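Local structure of 3-dehydroquinate dehydratase (4H3D) at residues 20-25 with 226-232; 97-101 with 118-123; 105-110 with 130-135; 215-219 with 238-242. The protein catalyses the cis-dehydration of 3-dehydroquinate to 3-dehydroshikimate, the third step of the chorismate pathway, through an imine formed between substrate and an active-site lysine. All coordinates share one frame. Where two conformers were deposited one is given. Residues are numbered along the deposited sequence.

Interaction 1: 20-25 with 226-232; sequences PKICVP and ALTFGAA. With SHL (5-hydroxy-6-methyl-4-oxo-4H-pyran-2-carboxylic acid), chain I.
Parallel strands 21-25 and 227-229 run with axes 4.7 Å apart, crossing at -35°, pairing Lys21-Leu227, Ile22-Thr228 and Cys23-Phe229. Four hydrogen bonds join them: Lys21 N to Ala226 O (3.1 Å), Thr228 N to Lys21 O, Cys23 N to Thr228 O and Gly230 N to Cys23 O, each 2.9 Å. Cys23 (chi1 t) is small enough to lie against the Phe229 ring (chi1 m), its CB 4.0 Å from the centroid in a CH-pi contact; the ligand methyl CAL lies over the opposite ring face. Leu227 (t, p) brings CD1 within 3.6 Å of Lys21 CB, and Lys21 (m, m, t, m) turns NZ to Glu17 O and, through a water, to Ala226 O. On the face opposite these four, beta-branched Ile22 (m, t) and Thr228 (t) meet CG1 to CG2 at 4.1 Å; Thr228 OG1 is hydrogen-bonded to Arg217 O. Pairing first and last strands closes the TIM barrel: strand 48-52 flanks 21-25, Leu227 and Phe229 touch strand 205-208, and helix 243-256 packs on Ile22, Val24 and Thr228.

Interaction 2: 97-101 with 118-123; sequences SRDYY and DVELFM
Ser97 (chi1 p) is the N-cap of the helix that starts at Arg98: its OG accepts from Tyr100 N at 2.9 Å. Arg98 (t, t, m), its CA 7.9 Å from that of Met123, reaches the 3-10 segment 121-123, where NH1 donates to Met123 O at 2.7 Å and a water links NH2 to Phe122 O, 2.8 Å from each. Met123 (m, m, m) folds its flexible thioether back so CE lies over that guanidinium. Helix and strand belong to one beta-alpha-beta unit of the TIM barrel, 81-84, 98-110 and 116-120. Tyr101 (t, chi2 88°) extends its ring to strand 118-120, its CA 9.3 Å from Val119 CA. Met123 SD sits over the ring, 4.3 Å from the centroid and 14° off the normal, a Met-aromatic contact. At the far end Tyr101 OH accepts from Glu120 N at 3.1 Å and lies 2.5 Å from a water that donates to Asp118 O. Asp118 and Glu120 form salt bridges with substrate-binding Arg86; Glu120 also accepts from Ser87 N.

Interaction 3: 105-110 with 130-135; sequences NKEISN and EVVNFA
Phe134 (chi1 t, chi2 78°) lays its ring across the Lys106 side chain of helix 105-110, with Ser109 CB and Asn110 OD1 at the ring edge and its CE2 only 3.3 Å from Lys106 O. Lysine suits this place because its CE methylene lies over the ring (CE to Phe134 CG 4.0 Å) while its ammonium goes on to Glu130: with chi angles m, t, p, t, Lys106 NZ reaches Glu130 OE2 at 2.7 Å in a salt bridge. The two helical segments run almost parallel, 6° between their directions and 9.5 Å between axes, with Lys106 nearest Val131 and Ser109 nearest Ala135 at CA. Deeper in, Asn105 CB meets Val131 CG1 at 3.8 Å, and small Ser109 and Ala135 allow a CA spacing of 5.7 Å. Ser109 OG donates to Asn105 O at 2.8 Å, and a water between the helices donates to both Ser109 OG and Val131 O. These are successive outer helices of the barrel: Ser109, Val131 and Ala135 rest on strand 116-120, and Ile108 packs on helix 62-76.

Interaction 4: 215-219 with 238-242; sequences ISRLC and PGQIS. With SHL (5-hydroxy-6-methyl-4-oxo-4H-pyran-2-carboxylic acid), chain I.
The hydrogen bonds converge on the ligand carboxylate. Arg217, in a weakly bonded helical turn (about 215-218), is extended along chi2 and chi3 (m, t, t) and meets both oxygens: NH1 donates to SHL OAD and NH2 to SHL OAA, each at 2.7 Å and nearly linear. Gln240, in the loop 238-242, has CA-to-CB pointing away from 215-219, but its m, m rotamer turns the amide back, so that NE2 donates to SHL OAA at 3.2 Å and OE1 lies over a face of the guanidinium. Among close polar atoms, Arg217 NE lies 3.2 Å from Gly239 O; Gly239 adopts phi/psi 90/7, where a CB would jam against the preceding carbonyl O. Apolar contacts involve Ile241 (t, t), whose CD1 packs on Leu218 CD2 at 3.8 Å and whose CG2 is 4.1 Å from Arg217 CD; Leu246 of helix 243-256 touches Leu218 and Ile241. A two-pronged guanidinium beside a neutral amide suits this carboxylate; Arg217 and Gln240 also bind 3-dehydroquinate, consistent with their holding its carboxylate likewise.

How the interactions relate
The four contacts lie in one TIM barrel. Along the chain, interaction 1 spans the longest loop: 20-25 comes before, and 226-232 after, both interactions 2 and 3, and its pairing of strands 21-26 and 227-229 joins the ends of the strand order. Interactions 2 and 3 are neighbours, centres about 11 Å apart: they share helix 98-110, alternate along the chain and touch through Val119 and Val131. Across the chain's centre from these, interaction 4 has its centre about 10 Å from that of interaction 1, alternates with it and meets it through Thr228-Arg217 and Ala231-Ile241; both reach SHL. Centres of interactions 3 and 4 are about 31 Å apart, separating outer helix packing from carboxylate binding, while interaction 2 approaches the site through Asp118.

Interaction 1: 20-25 with 226-232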
loop_
_atom_site.group_PDB
_atom_site.type_symbol
_atom_site.label_atom_id
_atom_site.label_comp_id
_atom_site.label_asym_id
_atom_site.label_seq_id
_atom_site.Cartn_x
_atom_site.Cartn_y
_atom_site.Cartn_z
ATOM N N PRO B 20 7.326 9.196 -5.884
ATOM C CA PRO B 20 6.747 9.047 -7.209
ATOM C C PRO B 20 5.917 10.256 -7.570
ATOM O O PRO B 20 5.319 10.879 -6.690
ATOM C CB PRO B 20 5.827 7.838 -7.055
ATOM C CG PRO B 20 6.441 7.049 -5.965
ATOM C CD PRO B 20 7.099 8.008 -5.052
ATOM N N LYS B 21 5.859 10.568 -8.853
ATOM C CA LYS B 21 5.088 11.706 -9.324
ATOM C C LYS B 21 3.669 11.262 -9.625
ATOM O O LYS B 21 3.440 10.133 -10.078
ATOM C CB LYS B 21 5.750 12.320 -10.559
ATOM C CG LYS B 21 7.265 12.610 -10.372
ATOM C CD LYS B 21 7.544 13.528 -9.194
ATOM C CE LYS B 21 9.045 13.781 -9.022
ATOM N NZ LYS B 21 9.766 12.541 -8.552
ATOM N N ILE B 22 2.718 12.143 -9.365
ATOM C CA ILE B 22 1.313 11.842 -9.598
ATOM C C ILE B 22 0.831 12.483 -10.879
ATOM O O ILE B 22 0.996 13.711 -11.085
ATOM C CB ILE B 22 0.420 12.372 -8.459
ATOM C CG1 ILE B 22 0.798 11.715 -7.141
ATOM C CG2 ILE B 22 -1.065 12.093 -8.771
ATOM C CD1 ILE B 22 0.019 12.246 -5.946
ATOM N N CYS B 23 0.212 11.662 -11.722
ATOM C CA CYS B 23 -0.353 12.092 -12.991
ATOM C C CYS B 23 -1.864 11.927 -12.939
ATOM O O CYS B 23 -2.370 10.894 -12.467
ATOM C CB CYS B 23 0.198 11.232 -14.131
ATOM S SG CYS B 23 -0.341 11.708 -15.748
ATOM N N VAL B 24 -2.586 12.935 -13.413
ATOM C CA VAL B 24 -4.039 12.902 -13.440
ATOM C C VAL B 24 -4.522 13.152 -14.864
ATOM O O VAL B 24 -4.088 14.111 -15.499
ATOM C CB VAL B 24 -4.623 13.989 -12.525
ATOM C CG1 VAL B 24 -6.132 13.885 -12.488
ATOM C CG2 VAL B 24 -4.029 13.878 -11.116
ATOM N N PRO B 25 -5.415 12.280 -15.385
ATOM C CA PRO B 25 -5.925 12.492 -16.729
ATOM C C PRO B 25 -7.116 13.431 -16.860
ATOM O O PRO B 25 -7.923 13.580 -15.931
ATOM C CB PRO B 25 -6.366 11.080 -17.177
ATOM C CG PRO B 25 -6.598 10.341 -15.968
ATOM C CD PRO B 25 -5.742 10.937 -14.880
ATOM N N ALA B 226 7.926 4.885 -10.971
ATOM C CA ALA B 226 8.274 6.316 -10.896
ATOM C C ALA B 226 7.114 7.278 -11.028
ATOM O O ALA B 226 7.234 8.446 -10.645
ATOM C CB ALA B 226 9.343 6.655 -11.962
ATOM N N LEU B 227 5.994 6.789 -11.554
ATOM C CA LEU B 227 4.812 7.612 -11.808
ATOM C C LEU B 227 3.547 6.818 -11.434
ATOM O O LEU B 227 3.440 5.627 -11.760
ATOM C CB LEU B 227 4.781 7.982 -13.296
ATOM C CG LEU B 227 3.812 9.056 -13.762
ATOM C CD1 LEU B 227 4.152 10.356 -13.086
ATOM C CD2 LEU B 227 3.853 9.226 -15.249
ATOM N N THR B 228 2.602 7.465 -10.753
ATOM C CA THR B 228 1.381 6.818 -10.347
ATOM C C THR B 228 0.217 7.706 -10.808
ATOM O O THR B 228 0.334 8.930 -10.841
ATOM C CB THR B 228 1.351 6.526 -8.842
ATOM O OG1 THR B 228 0.137 5.840 -8.515
ATOM C CG2 THR B 228 1.477 7.805 -8.029
ATOM N N PHE B 229 -0.881 7.075 -11.198
ATOM C CA PHE B 229 -2.023 7.788 -11.753
ATOM C C PHE B 229 -3.205 7.871 -10.790
ATOM O O PHE B 229 -3.670 6.864 -10.258
ATOM C CB PHE B 229 -2.452 7.117 -13.065
ATOM C CG PHE B 229 -1.439 7.261 -14.180
ATOM C CD1 PHE B 229 -0.268 6.525 -14.173
ATOM C CD2 PHE B 229 -1.664 8.127 -15.230
ATOM C CE1 PHE B 229 0.672 6.666 -15.210
ATOM C CE2 PHE B 229 -0.732 8.265 -16.264
ATOM C CZ PHE B 229 0.432 7.531 -16.242
ATOM N N GLY B 230 -3.686 9.083 -10.574
ATOM C CA GLY B 230 -4.835 9.322 -9.699
ATOM C C GLY B 230 -6.020 9.767 -10.545
ATOM O O GLY B 230 -5.851 10.213 -11.675
ATOM N N ALA B 231 -7.222 9.622 -10.013
ATOM C CA ALA B 231 -8.417 10.038 -10.726
ATOM C C ALA B 231 -8.732 11.485 -10.339
ATOM O O ALA B 231 -8.460 11.905 -9.205
ATOM C CB ALA B 231 -9.583 9.119 -10.373
ATOM N N ALA B 232 -9.300 12.244 -11.273
ATOM C CA ALA B 232 -9.649 13.651 -11.025
ATOM C C ALA B 232 -10.733 13.757 -9.965
ATOM O O ALA B 232 -10.568 14.451 -8.960
ATOM C CB ALA B 232 -10.106 14.321 -12.303
HETATM O OAD SHL I . -4.588 4.522 -13.817
HETATM C CAH SHL I . -4.965 3.584 -14.564
HETATM O OAA SHL I . -5.919 2.836 -14.234
HETATM C CAK SHL I . -4.275 3.385 -15.824
HETATM O OAG SHL I . -3.188 4.264 -16.148
HETATM C CAF SHL I . -2.635 4.214 -17.443
HETATM C CAL SHL I . -1.703 5.137 -17.786
HETATM C CAJ SHL I . -3.147 3.307 -18.303
HETATM O OAC SHL I . -2.671 3.246 -19.544
HETATM C CAI SHL I . -4.138 2.445 -17.926
HETATM C CAE SHL I . -4.691 2.476 -16.708
HETATM O OAB SHL I . -4.586 1.541 -18.784
HETATM O O HOH W 1 9.513 9.762 -9.917
HETATM O O HOH W 2 -9.134 11.945 -13.919
#

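Interaction 2: 97-101 with 118-123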
loop_
_atom_site.group_PDB
_atom_site.type_symbol
_atom_site.label_atom_id
_atom_site.label_comp_id
_atom_site.label_asym_id
_atom_site.label_seq_id
_atom_site.Cartn_x
_atom_site.Cartn_y
_atom_site.Cartn_z
ATOM N N SER B 97 -6.982 5.218 -37.829
ATOM C CA SER B 97 -6.030 4.477 -38.603
ATOM C C SER B 97 -4.640 4.558 -38.003
ATOM O O SER B 97 -4.331 5.427 -37.179
ATOM C CB SER B 97 -5.982 4.978 -40.058
ATOM O OG SER B 97 -5.350 6.248 -40.146
ATOM N N ARG B 98 -3.812 3.624 -38.435
ATOM C CA ARG B 98 -2.420 3.533 -38.057
ATOM C C ARG B 98 -1.677 4.785 -38.538
ATOM O O ARG B 98 -0.874 5.375 -37.808
ATOM C CB ARG B 98 -1.871 2.267 -38.717
ATOM C CG ARG B 98 -0.404 2.029 -38.649
ATOM C CD ARG B 98 -0.178 0.560 -38.977
ATOM N NE ARG B 98 -0.931 -0.238 -38.018
ATOM C CZ ARG B 98 -0.433 -0.653 -36.860
ATOM N NH1 ARG B 98 0.821 -0.380 -36.564
ATOM N NH2 ARG B 98 -1.184 -1.352 -36.012
ATOM N N ASP B 99 -1.972 5.191 -39.766
ATOM C CA ASP B 99 -1.371 6.382 -40.346
ATOM C C ASP B 99 -1.773 7.632 -39.569
ATOM O O ASP B 99 -0.934 8.501 -39.338
ATOM C CB ASP B 99 -1.749 6.528 -41.824
ATOM C CG ASP B 99 -0.995 5.552 -42.722
ATOM O OD1 ASP B 99 0.061 5.024 -42.305
ATOM O OD2 ASP B 99 -1.455 5.322 -43.843
ATOM N N TYR B 100 -3.040 7.728 -39.155
ATOM C CA TYR B 100 -3.460 8.910 -38.405
ATOM C C TYR B 100 -2.855 8.905 -37.001
ATOM O O TYR B 100 -2.538 9.949 -36.470
ATOM C CB TYR B 100 -4.983 9.078 -38.333
ATOM C CG TYR B 100 -5.352 10.409 -37.690
ATOM C CD1 TYR B 100 -5.025 11.613 -38.316
ATOM C CD2 TYR B 100 -5.993 10.464 -36.458
ATOM C CE1 TYR B 100 -5.325 12.835 -37.729
ATOM C CE2 TYR B 100 -6.304 11.681 -35.867
ATOM C CZ TYR B 100 -5.966 12.866 -36.516
ATOM O OH TYR B 100 -6.276 14.075 -35.939
ATOM N N TYR B 101 -2.688 7.726 -36.410
ATOM C CA TYR B 101 -2.093 7.631 -35.078
ATOM C C TYR B 101 -0.697 8.237 -35.111
ATOM O O TYR B 101 -0.323 9.000 -34.228
ATOM C CB TYR B 101 -2.036 6.172 -34.629
ATOM C CG TYR B 101 -1.400 5.921 -33.291
ATOM C CD1 TYR B 101 -2.144 5.956 -32.123
ATOM C CD2 TYR B 101 -0.051 5.594 -33.196
ATOM C CE1 TYR B 101 -1.547 5.698 -30.880
ATOM C CE2 TYR B 101 0.545 5.335 -31.980
ATOM C CZ TYR B 101 -0.208 5.391 -30.821
ATOM O OH TYR B 101 0.396 5.122 -29.614
ATOM N N ASP B 118 2.556 9.331 -25.071
ATOM C CA ASP B 118 2.472 7.896 -24.778
ATOM C C ASP B 118 2.232 7.159 -26.091
ATOM O O ASP B 118 1.236 7.415 -26.778
ATOM C CB ASP B 118 1.361 7.622 -23.738
ATOM C CG ASP B 118 1.106 6.116 -23.484
ATOM O OD1 ASP B 118 0.966 5.360 -24.463
ATOM O OD2 ASP B 118 0.962 5.712 -22.300
ATOM N N VAL B 119 3.174 6.287 -26.461
ATOM C CA VAL B 119 3.035 5.483 -27.666
ATOM C C VAL B 119 2.977 3.990 -27.272
ATOM O O VAL B 119 3.708 3.539 -26.412
ATOM C CB VAL B 119 4.164 5.772 -28.699
ATOM C CG1 VAL B 119 4.248 7.284 -28.983
ATOM C CG2 VAL B 119 5.470 5.282 -28.227
ATOM N N GLU B 120 2.102 3.241 -27.920
ATOM C CA GLU B 120 1.885 1.838 -27.582
ATOM C C GLU B 120 2.860 0.874 -28.262
ATOM O O GLU B 120 3.002 0.896 -29.485
ATOM C CB GLU B 120 0.444 1.478 -27.944
ATOM C CG GLU B 120 -0.544 2.161 -27.072
ATOM C CD GLU B 120 -1.935 2.230 -27.674
ATOM O OE1 GLU B 120 -2.128 1.736 -28.809
ATOM O OE2 GLU B 120 -2.826 2.794 -27.012
ATOM N N LEU B 121 3.509 0.020 -27.457
ATOM C CA LEU B 121 4.432 -1.020 -27.950
ATOM C C LEU B 121 3.817 -1.840 -29.107
ATOM O O LEU B 121 4.484 -2.170 -30.089
ATOM C CB LEU B 121 4.778 -1.976 -26.810
ATOM C CG LEU B 121 5.771 -3.098 -27.119
ATOM C CD1 LEU B 121 7.128 -2.527 -27.532
ATOM C CD2 LEU B 121 5.910 -4.031 -25.930
ATOM N N PHE B 122 2.543 -2.146 -28.964
ATOM C CA PHE B 122 1.823 -3.002 -29.886
ATOM C C PHE B 122 1.654 -2.414 -31.310
ATOM O O PHE B 122 1.329 -3.138 -32.244
ATOM C CB PHE B 122 0.456 -3.391 -29.260
ATOM C CG PHE B 122 -0.070 -4.722 -29.723
ATOM C CD1 PHE B 122 0.594 -5.896 -29.367
ATOM C CD2 PHE B 122 -1.240 -4.822 -30.447
ATOM C CE1 PHE B 122 0.125 -7.128 -29.756
ATOM C CE2 PHE B 122 -1.719 -6.058 -30.850
ATOM C CZ PHE B 122 -1.038 -7.216 -30.507
ATOM N N MET B 123 1.872 -1.107 -31.455
ATOM C CA MET B 123 1.811 -0.461 -32.773
ATOM C C MET B 123 2.934 -0.957 -33.693
ATOM O O MET B 123 2.843 -0.833 -34.910
ATOM C CB MET B 123 1.868 1.065 -32.627
ATOM C CG MET B 123 0.639 1.644 -31.969
ATOM S SD MET B 123 -0.838 1.419 -32.969
ATOM C CE MET B 123 -0.415 2.385 -34.410
HETATM O O HOH W 3 -1.048 -2.773 -33.660
HETATM O O HOH W 4 -0.746 5.558 -27.430
#

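Interaction 3: 105-110 with 130-135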
loop_
_atom_site.group_PDB
_atom_site.type_symbol
_atom_site.label_atom_id
_atom_site.label_comp_id
_atom_site.label_asym_id
_atom_site.label_seq_id
_atom_site.Cartn_x
_atom_site.Cartn_y
_atom_site.Cartn_z
ATOM N N ASN B 105 0.384 11.990 -33.345
ATOM C CA ASN B 105 1.474 12.113 -32.390
ATOM C C ASN B 105 2.644 12.970 -32.876
ATOM O O ASN B 105 3.247 13.704 -32.096
ATOM C CB ASN B 105 1.952 10.744 -31.966
ATOM C CG ASN B 105 1.052 10.125 -30.937
ATOM O OD1 ASN B 105 0.892 10.662 -29.843
ATOM N ND2 ASN B 105 0.459 8.980 -31.272
ATOM N N LYS B 106 2.976 12.860 -34.153
ATOM C CA LYS B 106 4.062 13.652 -34.707
ATOM C C LYS B 106 3.690 15.123 -34.746
ATOM O O LYS B 106 4.455 15.970 -34.325
ATOM C CB LYS B 106 4.429 13.143 -36.099
ATOM C CG LYS B 106 5.112 11.778 -36.067
ATOM C CD LYS B 106 5.549 11.321 -37.457
ATOM C CE LYS B 106 6.711 12.120 -38.006
ATOM N NZ LYS B 106 6.936 11.812 -39.464
ATOM N N GLU B 107 2.496 15.421 -35.236
ATOM C CA GLU B 107 2.057 16.801 -35.344
ATOM C C GLU B 107 1.954 17.468 -33.995
ATOM O O GLU B 107 2.311 18.644 -33.851
ATOM C CB GLU B 107 0.704 16.885 -36.059
ATOM C CG GLU B 107 0.802 16.709 -37.543
ATOM C CD GLU B 107 1.418 17.916 -38.220
ATOM O OE1 GLU B 107 1.124 19.065 -37.799
ATOM O OE2 GLU B 107 2.191 17.716 -39.178
ATOM N N ILE B 108 1.465 16.734 -32.998
ATOM C CA ILE B 108 1.319 17.305 -31.681
ATOM C C ILE B 108 2.690 17.482 -31.029
ATOM O O ILE B 108 2.917 18.491 -30.355
ATOM C CB ILE B 108 0.333 16.495 -30.792
ATOM C CG1 ILE B 108 -1.065 16.544 -31.400
ATOM C CG2 ILE B 108 0.291 17.053 -29.361
ATOM C CD1 ILE B 108 -1.532 17.930 -31.799
ATOM N N SER B 109 3.601 16.525 -31.239
ATOM C CA SER B 109 4.976 16.664 -30.718
ATOM C C SER B 109 5.630 17.884 -31.320
ATOM O O SER B 109 6.415 18.547 -30.671
ATOM C CB SER B 109 5.849 15.452 -31.066
ATOM O OG SER B 109 5.391 14.281 -30.457
ATOM N N ASN B 110 5.305 18.162 -32.585
ATOM C CA ASN B 110 5.883 19.294 -33.298
ATOM C C ASN B 110 5.460 20.672 -32.762
ATOM O O ASN B 110 6.171 21.651 -32.971
ATOM C CB ASN B 110 5.559 19.215 -34.801
ATOM C CG ASN B 110 6.354 20.202 -35.606
ATOM O OD1 ASN B 110 7.575 20.254 -35.490
ATOM N ND2 ASN B 110 5.670 21.012 -36.423
ATOM N N GLU B 130 9.416 5.755 -35.883
ATOM C CA GLU B 130 9.104 7.052 -36.471
ATOM C C GLU B 130 8.674 8.078 -35.422
ATOM O O GLU B 130 9.196 9.203 -35.395
ATOM C CB GLU B 130 8.037 6.935 -37.571
ATOM C CG GLU B 130 7.809 8.263 -38.301
ATOM C CD GLU B 130 6.828 8.180 -39.464
ATOM O OE1 GLU B 130 6.368 7.075 -39.816
ATOM O OE2 GLU B 130 6.531 9.247 -40.041
ATOM N N VAL B 131 7.746 7.691 -34.551
ATOM C CA VAL B 131 7.230 8.611 -33.548
ATOM C C VAL B 131 8.264 8.927 -32.460
ATOM O O VAL B 131 8.378 10.075 -32.034
ATOM C CB VAL B 131 5.933 8.097 -32.910
ATOM C CG1 VAL B 131 5.408 9.107 -31.912
ATOM C CG2 VAL B 131 4.891 7.822 -34.005
ATOM N N VAL B 132 9.014 7.925 -32.015
ATOM C CA VAL B 132 10.024 8.170 -30.973
ATOM C C VAL B 132 11.145 9.086 -31.473
ATOM O O VAL B 132 11.509 10.041 -30.799
ATOM C CB VAL B 132 10.635 6.872 -30.423
ATOM C CG1 VAL B 132 11.847 7.185 -29.546
ATOM C CG2 VAL B 132 9.616 6.111 -29.645
ATOM N N ASN B 133 11.672 8.808 -32.659
ATOM C CA ASN B 133 12.752 9.617 -33.200
ATOM C C ASN B 133 12.317 11.064 -33.387
ATOM O O ASN B 133 13.067 11.987 -33.073
ATOM C CB ASN B 133 13.281 9.035 -34.520
ATOM C CG ASN B 133 14.130 7.792 -34.317
ATOM O OD1 ASN B 133 14.762 7.617 -33.263
ATOM N ND2 ASN B 133 14.168 6.920 -35.338
ATOM N N PHE B 134 11.088 11.267 -33.854
ATOM C CA PHE B 134 10.601 12.612 -34.065
ATOM C C PHE B 134 10.376 13.347 -32.745
ATOM O O PHE B 134 10.739 14.524 -32.614
ATOM C CB PHE B 134 9.333 12.637 -34.909
ATOM C CG PHE B 134 8.951 14.000 -35.313
ATOM C CD1 PHE B 134 9.618 14.631 -36.358
ATOM C CD2 PHE B 134 7.981 14.701 -34.621
ATOM C CE1 PHE B 134 9.293 15.911 -36.723
ATOM C CE2 PHE B 134 7.649 15.997 -34.988
ATOM C CZ PHE B 134 8.303 16.600 -36.032
ATOM N N ALA B 135 9.759 12.669 -31.780
ATOM C CA ALA B 135 9.561 13.239 -30.463
ATOM C C ALA B 135 10.899 13.682 -29.890
ATOM O O ALA B 135 11.014 14.790 -29.363
ATOM C CB ALA B 135 8.871 12.220 -29.513
HETATM O O HOH W 5 6.324 12.239 -32.478
#

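Interaction 4: 215-219 with 238-242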
loop_
_atom_site.group_PDB
_atom_site.type_symbol
_atom_site.label_atom_id
_atom_site.label_comp_id
_atom_site.label_asym_id
_atom_site.label_seq_id
_atom_site.Cartn_x
_atom_site.Cartn_y
_atom_site.Cartn_z
ATOM N N ILE B 215 -2.491 -1.362 -4.268
ATOM C CA ILE B 215 -1.193 -1.247 -3.597
ATOM C C ILE B 215 -0.120 -0.823 -4.585
ATOM O O ILE B 215 0.814 -0.070 -4.240
ATOM C CB ILE B 215 -0.761 -2.610 -2.922
ATOM C CG1 ILE B 215 0.608 -2.484 -2.226
ATOM C CG2 ILE B 215 -0.709 -3.753 -3.950
ATOM C CD1 ILE B 215 1.119 -3.813 -1.579
ATOM N N SER B 216 -0.251 -1.301 -5.826
ATOM C CA SER B 216 0.727 -1.002 -6.860
ATOM C C SER B 216 0.767 0.486 -7.212
ATOM O O SER B 216 1.726 0.934 -7.842
ATOM C CB SER B 216 0.451 -1.806 -8.117
ATOM O OG SER B 216 -0.725 -1.351 -8.768
ATOM N N ARG B 217 -0.275 1.226 -6.837
ATOM C CA ARG B 217 -0.348 2.669 -7.102
ATOM C C ARG B 217 0.232 3.453 -5.948
ATOM O O ARG B 217 0.479 4.666 -6.075
ATOM C CB ARG B 217 -1.793 3.131 -7.263
ATOM C CG ARG B 217 -2.532 2.455 -8.357
ATOM C CD ARG B 217 -3.930 3.023 -8.509
ATOM N NE ARG B 217 -4.665 2.309 -9.550
ATOM C CZ ARG B 217 -4.772 2.699 -10.820
ATOM N NH1 ARG B 217 -4.204 3.829 -11.241
ATOM N NH2 ARG B 217 -5.467 1.961 -11.669
ATOM N N LEU B 218 0.438 2.772 -4.821
ATOM C CA LEU B 218 0.872 3.443 -3.598
ATOM C C LEU B 218 2.327 3.253 -3.259
ATOM O O LEU B 218 2.921 4.129 -2.643
ATOM C CB LEU B 218 0.058 2.910 -2.398
ATOM C CG LEU B 218 -1.472 2.952 -2.477
ATOM C CD1 LEU B 218 -2.079 2.391 -1.207
ATOM C CD2 LEU B 218 -1.961 4.377 -2.699
ATOM N N CYS B 219 2.899 2.125 -3.663
ATOM C CA CYS B 219 4.221 1.721 -3.186
ATOM C C CYS B 219 5.381 1.896 -4.161
ATOM O O CYS B 219 6.386 1.187 -4.064
ATOM C CB CYS B 219 4.150 0.254 -2.754
ATOM S SG CYS B 219 3.853 -0.852 -4.139
ATOM N N PRO B 238 -14.519 0.983 -9.652
ATOM C CA PRO B 238 -13.447 1.098 -8.651
ATOM C C PRO B 238 -12.050 0.744 -9.177
ATOM O O PRO B 238 -11.868 0.555 -10.374
ATOM C CB PRO B 238 -13.886 0.113 -7.565
ATOM C CG PRO B 238 -14.629 -0.921 -8.293
ATOM C CD PRO B 238 -15.335 -0.225 -9.418
ATOM N N GLY B 239 -11.079 0.651 -8.274
ATOM C CA GLY B 239 -9.699 0.383 -8.655
ATOM C C GLY B 239 -8.932 1.685 -8.911
ATOM O O GLY B 239 -7.785 1.658 -9.374
ATOM N N GLN B 240 -9.575 2.818 -8.613
ATOM C CA GLN B 240 -8.980 4.148 -8.793
ATOM C C GLN B 240 -8.904 4.862 -7.442
ATOM O O GLN B 240 -9.671 4.568 -6.532
ATOM C CB GLN B 240 -9.832 4.988 -9.744
ATOM C CG GLN B 240 -10.004 4.414 -11.159
ATOM C CD GLN B 240 -8.760 4.543 -12.040
ATOM O OE1 GLN B 240 -7.817 5.278 -11.724
ATOM N NE2 GLN B 240 -8.771 3.838 -13.165
ATOM N N ILE B 241 -7.979 5.802 -7.327
ATOM C CA ILE B 241 -7.806 6.575 -6.102
ATOM C C ILE B 241 -7.777 8.046 -6.524
ATOM O O ILE B 241 -7.071 8.395 -7.466
ATOM C CB ILE B 241 -6.510 6.133 -5.342
ATOM C CG1 ILE B 241 -6.252 7.002 -4.112
ATOM C CG2 ILE B 241 -5.304 6.191 -6.240
ATOM C CD1 ILE B 241 -5.095 6.496 -3.269
ATOM N N SER B 242 -8.570 8.898 -5.870
ATOM C CA SER B 242 -8.588 10.326 -6.233
ATOM C C SER B 242 -7.192 10.865 -5.945
ATOM O O SER B 242 -6.535 10.434 -4.975
ATOM C CB SER B 242 -9.636 11.091 -5.444
ATOM O OG SER B 242 -9.223 11.269 -4.108
HETATM O OAD SHL I . -4.588 4.522 -13.817
HETATM C CAH SHL I . -4.965 3.584 -14.564
HETATM O OAA SHL I . -5.919 2.836 -14.234
HETATM C CAK SHL I . -4.275 3.385 -15.824
HETATM O OAG SHL I . -3.188 4.264 -16.148
HETATM C CAF SHL I . -2.635 4.214 -17.443
HETATM C CAL SHL I . -1.703 5.137 -17.786
HETATM C CAJ SHL I . -3.147 3.307 -18.303
HETATM O OAC SHL I . -2.671 3.246 -19.544
HETATM C CAI SHL I . -4.138 2.445 -17.926
HETATM C CAE SHL I . -4.691 2.476 -16.708
HETATM O OAB SHL I . -4.586 1.541 -18.784
#